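Local coordinates for leucyl-tRNA synthetase subunit alpha (Aquifex aeolicus, PDB 3PZ5), which joins leucine to its tRNA and, through the CP1 editing domain, probably hydrolyses wrongly charged tRNA(Leu), at residues V18-L23 with A55-R60; I24-F29 with T40-A45. The protein carries 1 engineered substitution. One frame throughout, in Å; residues are numbered along the deposited sequence.

Interaction 1. Residues V18-L23 with A55-R60; sequences VEIEEL and ACIGER. Engineered in segment 18-23: Leu23 (natural residue Pro).
Ile57 extends from the helix with a first torsion (chi1 -71°) that sets CG1 beside the backbone N and leaves CG2 anti to it, and with its CG1-CD1 arm near full extension (chi2 160°); both branches meet Ile20 of the loop 18-23, and CD1 also meets Glu22. In Ile20 the first torsion (chi1 46°) sets CG1 between the backbone N and the carbonyl carbon and swings CG2 beside the N. The two isoleucines cross at about a right angle and touch at two points: Ile20 CG2 lies 3.7 Å from Ile57 CG2, and Ile20 CD1 lies 3.9 Å from Ile57 CD1. Glu22 approaches Ile57 from the opposite direction, its chain bent at the middle, which lays OE2 3.6 Å from Ile57 CD1. This is a carboxylate oxygen resting on a methyl, not a polar bond. Glu22 OE2 and Arg60 NH1 stand 6.8 Å apart, too far for a salt bridge; at most a weak long-range attraction is likely. On the helix, the sulfur of Cys56 covers one face of the Arg60 guanidinium, over its centre. Trimming Ile57 to an alanine would probably leave Ile20 CG2 and CD1 without their helix partners and open a gap beside Glu22 OE2. The loop, which includes the engineered Leu23, leaves its strand through an inverse gamma turn centred on Glu19, whose OE2 bonds Thr100. It joins antiparallel strands 12-18 and 25-30, and the contact packs this connection against helix 50-60 at the surface of the domain. Val97 of strand 92-100 touches both isoleucines, while Ala55 meets Leu95 of the same strand and also touches Tyr66 and Val69 of helix 66-78.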
ATOM      1  N   VAL A  18      10.075   7.601   2.423  1.00 25.61           N
ATOM      2  CA  VAL A  18       9.622   7.730   3.801  1.00 25.60           C
ATOM      3  C   VAL A  18      10.007   9.106   4.346  1.00 25.80           C
ATOM      4  O   VAL A  18      11.149   9.534   4.207  1.00 25.78           O
ATOM      5  CB  VAL A  18      10.233   6.615   4.681  1.00 25.62           C
ATOM      6  CG1 VAL A  18       9.598   6.594   6.067  1.00 25.44           C
ATOM      7  CG2 VAL A  18      10.073   5.262   4.005  1.00 25.65           C
ATOM      8  N   GLU A  19       9.053   9.787   4.975  1.00 26.14           N
ATOM      9  CA  GLU A  19       9.257  11.156   5.452  1.00 26.62           C
ATOM     10  C   GLU A  19      10.007  11.226   6.784  1.00 26.65           C
ATOM     11  O   GLU A  19       9.412  11.455   7.844  1.00 26.55           O
ATOM     12  CB  GLU A  19       7.927  11.917   5.494  1.00 26.85           C
ATOM     13  CG  GLU A  19       7.482  12.398   4.113  1.00 28.33           C
ATOM     14  CD  GLU A  19       6.008  12.773   4.033  1.00 30.71           C
ATOM     15  OE1 GLU A  19       5.489  13.444   4.960  1.00 31.48           O
ATOM     16  OE2 GLU A  19       5.367  12.403   3.022  1.00 31.32           O
ATOM     17  N   ILE A  20      11.324  11.025   6.698  1.00 26.59           N
ATOM     18  CA  ILE A  20      12.216  10.972   7.859  1.00 26.56           C
ATOM     19  C   ILE A  20      13.565  11.622   7.538  1.00 26.68           C
ATOM     20  O   ILE A  20      13.786  12.083   6.421  1.00 26.65           O
ATOM     21  CB  ILE A  20      12.438   9.515   8.347  1.00 26.49           C
ATOM     22  CG1 ILE A  20      12.722   8.577   7.161  1.00 26.73           C
ATOM     23  CG2 ILE A  20      11.237   9.034   9.146  1.00 26.59           C
ATOM     24  CD1 ILE A  20      13.250   7.195   7.543  1.00 26.28           C
ATOM     25  N   GLU A  21      14.466  11.642   8.514  1.00 26.95           N
ATOM     26  CA  GLU A  21      15.761  12.320   8.367  1.00 27.42           C
ATOM     27  C   GLU A  21      16.754  11.621   7.435  1.00 27.33           C
ATOM     28  O   GLU A  21      17.515  12.285   6.725  1.00 27.39           O
ATOM     29  CB  GLU A  21      16.401  12.552   9.734  1.00 27.52           C
ATOM     30  CG  GLU A  21      15.619  13.512  10.615  1.00 28.56           C
ATOM     31  CD  GLU A  21      16.071  13.479  12.058  1.00 29.92           C
ATOM     32  OE1 GLU A  21      17.265  13.179  12.299  1.00 30.20           O
ATOM     33  OE2 GLU A  21      15.231  13.758  12.945  1.00 30.17           O
ATOM     34  N   GLU A  22      16.763  10.294   7.447  1.00 27.15           N
ATOM     35  CA  GLU A  22      17.645   9.557   6.548  1.00 27.27           C
ATOM     36  C   GLU A  22      16.908   9.163   5.277  1.00 27.08           C
ATOM     37  O   GLU A  22      15.689   9.019   5.286  1.00 27.37           O
ATOM     38  CB  GLU A  22      18.325   8.350   7.233  1.00 27.31           C
ATOM     39  CG  GLU A  22      17.533   7.638   8.331  1.00 28.00           C
ATOM     40  CD  GLU A  22      17.495   8.404   9.660  1.00 29.09           C
ATOM     41  OE1 GLU A  22      18.453   9.150   9.992  1.00 29.13           O
ATOM     42  OE2 GLU A  22      16.485   8.254  10.374  1.00 29.06           O
ATOM     43  N   LEU A  23      17.654   9.020   4.181  1.00 26.86           N
ATOM     44  CA  LEU A  23      17.061   8.702   2.889  1.00 26.51           C
ATOM     45  C   LEU A  23      16.707   7.226   2.796  1.00 26.20           C
ATOM     46  O   LEU A  23      17.584   6.371   2.632  1.00 26.10           O
ATOM     47  CB  LEU A  23      17.980   9.114   1.736  1.00 26.69           C
ATOM     48  CG  LEU A  23      17.329   9.273   0.350  1.00 27.22           C
ATOM     49  CD1 LEU A  23      16.247  10.363   0.359  1.00 27.21           C
ATOM     50  CD2 LEU A  23      18.378   9.557  -0.743  1.00 27.03           C
ATOM     51  N   ALA A  55      10.202   1.003  12.516  1.00 24.91           N
ATOM     52  CA  ALA A  55       9.606   0.903  13.852  1.00 25.25           C
ATOM     53  C   ALA A  55      10.422   1.613  14.926  1.00 25.53           C
ATOM     54  O   ALA A  55       9.854   2.266  15.801  1.00 25.69           O
ATOM     55  CB  ALA A  55       9.385  -0.546  14.235  1.00 25.03           C
ATOM     56  N   CYS A  56      11.745   1.484  14.868  1.00 26.04           N
ATOM     57  CA  CYS A  56      12.600   2.148  15.852  1.00 26.80           C
ATOM     58  C   CYS A  56      12.570   3.663  15.677  1.00 26.65           C
ATOM     59  O   CYS A  56      12.440   4.405  16.658  1.00 26.53           O
ATOM     60  CB  CYS A  56      14.036   1.625  15.819  1.00 26.64           C
ATOM     61  SG  CYS A  56      14.958   2.139  17.290  1.00 29.70           S
ATOM     62  N   ILE A  57      12.677   4.102  14.422  1.00 26.80           N
ATOM     63  CA  ILE A  57      12.514   5.510  14.060  1.00 26.93           C
ATOM     64  C   ILE A  57      11.162   6.036  14.554  1.00 27.17           C
ATOM     65  O   ILE A  57      11.091   7.110  15.163  1.00 27.09           O
ATOM     66  CB  ILE A  57      12.700   5.732  12.531  1.00 26.78           C
ATOM     67  CG1 ILE A  57      14.177   5.563  12.156  1.00 26.72           C
ATOM     68  CG2 ILE A  57      12.220   7.116  12.113  1.00 26.38           C
ATOM     69  CD1 ILE A  57      14.430   5.281  10.686  1.00 26.47           C
ATOM     70  N   GLY A  58      10.106   5.263  14.308  1.00 27.49           N
ATOM     71  CA  GLY A  58       8.767   5.582  14.801  1.00 28.21           C
ATOM     72  C   GLY A  58       8.735   5.853  16.295  1.00 28.75           C
ATOM     73  O   GLY A  58       8.200   6.878  16.737  1.00 28.72           O
ATOM     74  N   GLU A  59       9.327   4.945  17.072  1.00 29.23           N
ATOM     75  CA  GLU A  59       9.329   5.064  18.535  1.00 29.98           C
ATOM     76  C   GLU A  59      10.070   6.300  19.038  1.00 30.19           C
ATOM     77  O   GLU A  59       9.584   6.986  19.939  1.00 30.30           O
ATOM     78  CB  GLU A  59       9.890   3.805  19.215  1.00 30.01           C
ATOM     79  CG  GLU A  59      10.041   3.979  20.725  1.00 30.56           C
ATOM     80  CD  GLU A  59      10.411   2.710  21.449  1.00 31.39           C
ATOM     81  OE1 GLU A  59       9.591   1.766  21.468  1.00 31.98           O
ATOM     82  OE2 GLU A  59      11.520   2.671  22.021  1.00 31.97           O
ATOM     83  N   ARG A  60      11.241   6.569  18.464  1.00 30.44           N
ATOM     84  CA  ARG A  60      12.053   7.719  18.865  1.00 30.70           C
ATOM     85  C   ARG A  60      11.291   9.023  18.677  1.00 30.51           C
ATOM     86  O   ARG A  60      11.511   9.988  19.409  1.00 30.57           O
ATOM     87  CB  ARG A  60      13.381   7.753  18.101  1.00 30.94           C
ATOM     88  CG  ARG A  60      14.377   6.678  18.519  1.00 32.42           C
ATOM     89  CD  ARG A  60      15.795   7.032  18.068  1.00 35.51           C
ATOM     90  NE  ARG A  60      16.787   6.055  18.528  1.00 37.30           N
ATOM     91  CZ  ARG A  60      17.498   5.257  17.733  1.00 38.75           C
ATOM     92  NH1 ARG A  60      17.356   5.307  16.410  1.00 39.47           N
ATOM     93  NH2 ARG A  60      18.366   4.405  18.265  1.00 39.07           N
TER

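Interaction 2. Residues I24-F29 with T40-A45; sequences IYIDVF and TFVVLA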
ATOM      1  N   ILE A  24      15.410   6.947   2.924  1.00 25.64           N
ATOM      2  CA  ILE A  24      14.867   5.598   2.802  1.00 25.14           C
ATOM      3  C   ILE A  24      13.625   5.641   1.918  1.00 24.79           C
ATOM      4  O   ILE A  24      12.780   6.526   2.055  1.00 24.97           O
ATOM      5  CB  ILE A  24      14.497   4.981   4.189  1.00 25.14           C
ATOM      6  CG1 ILE A  24      15.726   4.928   5.109  1.00 25.29           C
ATOM      7  CG2 ILE A  24      13.885   3.586   4.022  1.00 24.50           C
ATOM      8  CD1 ILE A  24      15.450   4.383   6.490  1.00 24.92           C
ATOM      9  N   TYR A  25      13.519   4.675   1.017  1.00 24.31           N
ATOM     10  CA  TYR A  25      12.334   4.534   0.194  1.00 23.97           C
ATOM     11  C   TYR A  25      11.849   3.089   0.189  1.00 23.88           C
ATOM     12  O   TYR A  25      12.615   2.166   0.460  1.00 23.60           O
ATOM     13  CB  TYR A  25      12.603   5.022  -1.236  1.00 23.79           C
ATOM     14  CG  TYR A  25      13.646   4.223  -1.993  1.00 23.19           C
ATOM     15  CD1 TYR A  25      13.346   2.960  -2.514  1.00 22.65           C
ATOM     16  CD2 TYR A  25      14.927   4.738  -2.211  1.00 22.42           C
ATOM     17  CE1 TYR A  25      14.292   2.227  -3.218  1.00 22.45           C
ATOM     18  CE2 TYR A  25      15.884   4.009  -2.916  1.00 21.94           C
ATOM     19  CZ  TYR A  25      15.556   2.755  -3.418  1.00 22.40           C
ATOM     20  OH  TYR A  25      16.487   2.016  -4.116  1.00 22.78           O
ATOM     21  N   ILE A  26      10.571   2.910  -0.124  1.00 23.92           N
ATOM     22  CA  ILE A  26       9.975   1.590  -0.201  1.00 24.07           C
ATOM     23  C   ILE A  26       9.523   1.336  -1.632  1.00 24.34           C
ATOM     24  O   ILE A  26       8.585   1.967  -2.130  1.00 24.38           O
ATOM     25  CB  ILE A  26       8.786   1.436   0.779  1.00 23.99           C
ATOM     26  CG1 ILE A  26       9.251   1.638   2.226  1.00 23.89           C
ATOM     27  CG2 ILE A  26       8.127   0.069   0.616  1.00 24.12           C
ATOM     28  CD1 ILE A  26       8.128   1.944   3.212  1.00 23.70           C
ATOM     29  N   ASP A  27      10.214   0.425  -2.304  1.00 24.63           N
ATOM     30  CA  ASP A  27       9.777  -0.004  -3.612  1.00 25.02           C
ATOM     31  C   ASP A  27       8.639  -0.993  -3.446  1.00 25.20           C
ATOM     32  O   ASP A  27       8.667  -1.863  -2.572  1.00 25.03           O
ATOM     33  CB  ASP A  27      10.927  -0.601  -4.419  1.00 25.21           C
ATOM     34  CG  ASP A  27      11.804   0.463  -5.064  1.00 26.00           C
ATOM     35  OD1 ASP A  27      11.403   1.649  -5.086  1.00 26.60           O
ATOM     36  OD2 ASP A  27      12.898   0.111  -5.562  1.00 27.01           O
ATOM     37  N   VAL A  28       7.630  -0.829  -4.288  1.00 25.44           N
ATOM     38  CA  VAL A  28       6.423  -1.622  -4.222  1.00 25.83           C
ATOM     39  C   VAL A  28       6.113  -2.143  -5.617  1.00 26.04           C
ATOM     40  O   VAL A  28       6.158  -1.387  -6.589  1.00 26.23           O
ATOM     41  CB  VAL A  28       5.249  -0.764  -3.682  1.00 25.78           C
ATOM     42  CG1 VAL A  28       3.914  -1.287  -4.169  1.00 26.06           C
ATOM     43  CG2 VAL A  28       5.288  -0.697  -2.160  1.00 25.31           C
ATOM     44  N   PHE A  29       5.823  -3.436  -5.716  1.00 26.30           N
ATOM     45  CA  PHE A  29       5.337  -3.996  -6.969  1.00 26.59           C
ATOM     46  C   PHE A  29       3.813  -4.017  -6.982  1.00 26.69           C
ATOM     47  O   PHE A  29       3.172  -4.410  -5.998  1.00 26.35           O
ATOM     48  CB  PHE A  29       5.886  -5.406  -7.215  1.00 26.70           C
ATOM     49  CG  PHE A  29       5.294  -6.079  -8.433  1.00 27.22           C
ATOM     50  CD1 PHE A  29       5.816  -5.839  -9.699  1.00 27.07           C
ATOM     51  CD2 PHE A  29       4.198  -6.931  -8.309  1.00 27.48           C
ATOM     52  CE1 PHE A  29       5.264  -6.445 -10.822  1.00 27.70           C
ATOM     53  CE2 PHE A  29       3.639  -7.546  -9.424  1.00 27.53           C
ATOM     54  CZ  PHE A  29       4.174  -7.303 -10.684  1.00 27.96           C
ATOM     55  N   THR A  40      -3.738   4.876   0.092  1.00 23.62           N
ATOM     56  CA  THR A  40      -4.001   5.589   1.349  1.00 23.55           C
ATOM     57  C   THR A  40      -3.096   5.136   2.501  1.00 23.44           C
ATOM     58  O   THR A  40      -3.094   5.746   3.574  1.00 23.37           O
ATOM     59  CB  THR A  40      -5.488   5.473   1.775  1.00 23.64           C
ATOM     60  OG1 THR A  40      -5.862   4.092   1.854  1.00 23.57           O
ATOM     61  CG2 THR A  40      -6.385   6.179   0.775  1.00 23.64           C
ATOM     62  N   PHE A  41      -2.348   4.058   2.271  1.00 23.32           N
ATOM     63  CA  PHE A  41      -1.343   3.563   3.208  1.00 23.34           C
ATOM     64  C   PHE A  41      -0.445   2.524   2.552  1.00 23.36           C
ATOM     65  O   PHE A  41      -0.759   2.010   1.475  1.00 23.41           O
ATOM     66  CB  PHE A  41      -1.966   3.032   4.519  1.00 23.48           C
ATOM     67  CG  PHE A  41      -2.933   1.877   4.345  1.00 23.62           C
ATOM     68  CD1 PHE A  41      -4.236   2.090   3.886  1.00 23.62           C
ATOM     69  CD2 PHE A  41      -2.556   0.580   4.691  1.00 23.62           C
ATOM     70  CE1 PHE A  41      -5.136   1.022   3.751  1.00 23.67           C
ATOM     71  CE2 PHE A  41      -3.452  -0.491   4.561  1.00 23.43           C
ATOM     72  CZ  PHE A  41      -4.743  -0.268   4.091  1.00 23.12           C
ATOM     73  N   VAL A  42       0.680   2.245   3.205  1.00 23.38           N
ATOM     74  CA  VAL A  42       1.669   1.287   2.722  1.00 23.45           C
ATOM     75  C   VAL A  42       1.815   0.159   3.738  1.00 23.40           C
ATOM     76  O   VAL A  42       1.882   0.410   4.949  1.00 23.52           O
ATOM     77  CB  VAL A  42       3.047   1.969   2.492  1.00 23.65           C
ATOM     78  CG1 VAL A  42       4.112   0.951   2.074  1.00 23.67           C
ATOM     79  CG2 VAL A  42       2.934   3.074   1.448  1.00 23.61           C
ATOM     80  N   VAL A  43       1.861  -1.078   3.245  1.00 23.26           N
ATOM     81  CA  VAL A  43       2.005  -2.250   4.108  1.00 23.31           C
ATOM     82  C   VAL A  43       3.238  -3.090   3.760  1.00 23.49           C
ATOM     83  O   VAL A  43       3.406  -3.521   2.616  1.00 23.40           O
ATOM     84  CB  VAL A  43       0.726  -3.131   4.107  1.00 23.20           C
ATOM     85  CG1 VAL A  43       1.001  -4.493   4.718  1.00 23.26           C
ATOM     86  CG2 VAL A  43      -0.383  -2.447   4.869  1.00 22.95           C
ATOM     87  N   LEU A  44       4.090  -3.310   4.763  1.00 23.75           N
ATOM     88  CA  LEU A  44       5.256  -4.187   4.637  1.00 24.15           C
ATOM     89  C   LEU A  44       4.967  -5.556   5.238  1.00 24.37           C
ATOM     90  O   LEU A  44       4.297  -5.659   6.268  1.00 24.80           O
ATOM     91  CB  LEU A  44       6.476  -3.590   5.352  1.00 23.94           C
ATOM     92  CG  LEU A  44       6.958  -2.166   5.071  1.00 23.94           C
ATOM     93  CD1 LEU A  44       8.190  -1.867   5.920  1.00 23.56           C
ATOM     94  CD2 LEU A  44       7.260  -1.950   3.597  1.00 23.16           C
ATOM     95  N   ALA A  45       5.485  -6.605   4.608  1.00 24.60           N
ATOM     96  CA  ALA A  45       5.404  -7.952   5.171  1.00 24.91           C
ATOM     97  C   ALA A  45       6.107  -7.968   6.525  1.00 25.04           C
ATOM     98  O   ALA A  45       7.041  -7.194   6.739  1.00 25.16           O
ATOM     99  CB  ALA A  45       6.046  -8.954   4.231  1.00 25.02           C
TER
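Ile26 and Leu44 meet in the buried interior of the mixed sheet that forms the core of this editing domain, consistent with the beta-barrel-like CP1 fold of the family. Strands 25-30 and 41-44 are not paired with each other: no hydrogen bond joins the two segments, and they touch through apolar side chains alone. Ile26 points toward segment 40-45, and from CB the side chain splits. Its first torsion (chi1 -61°) puts CG1 beside the backbone N and CG2 anti to it, and CG2 goes to Leu44 CD2 at 3.7 Å. The other branch runs through CG1, 4.3 Å from Leu44 CD2, to the terminal CD1, 4.0 Å from that same methyl. Leu44 CD2 is thus held against both arms of the isoleucine. Leu44 itself starts off to the side and brings CD2 over to Ile26, the two side chains meeting at a slant. Further neighbours close the interior: Ala124 packs on both Ile26 and Leu44, Val110 and Leu54 also lie on Ile26, and Leu50 and Val51 of helix 50-60 cover Leu44. Val42 also points toward segment 24-29, with its CG1 4.3 Å from Ile26 CD1.

In the fold
From the N terminus, strand 12-18 leads into the loop 18-23, which turns back as strand 25-30; the chain then passes through strand 41-44 to helix 50-60. Interaction 2 closes the short loop between the two strands and is nested inside the longer loop that interaction 1 closes from hairpin turn to helix. Their centres are 14 Å apart, one deep in the domain and the other at its surface. They touch through the hairpin itself, where Val18 N probably bonds Ile24 O and Val18 CG2 packs on Ile26 CD1. Interaction 2 joins the hairpin to strand 41-44, and interaction 1 joins its connection to helix 50-60.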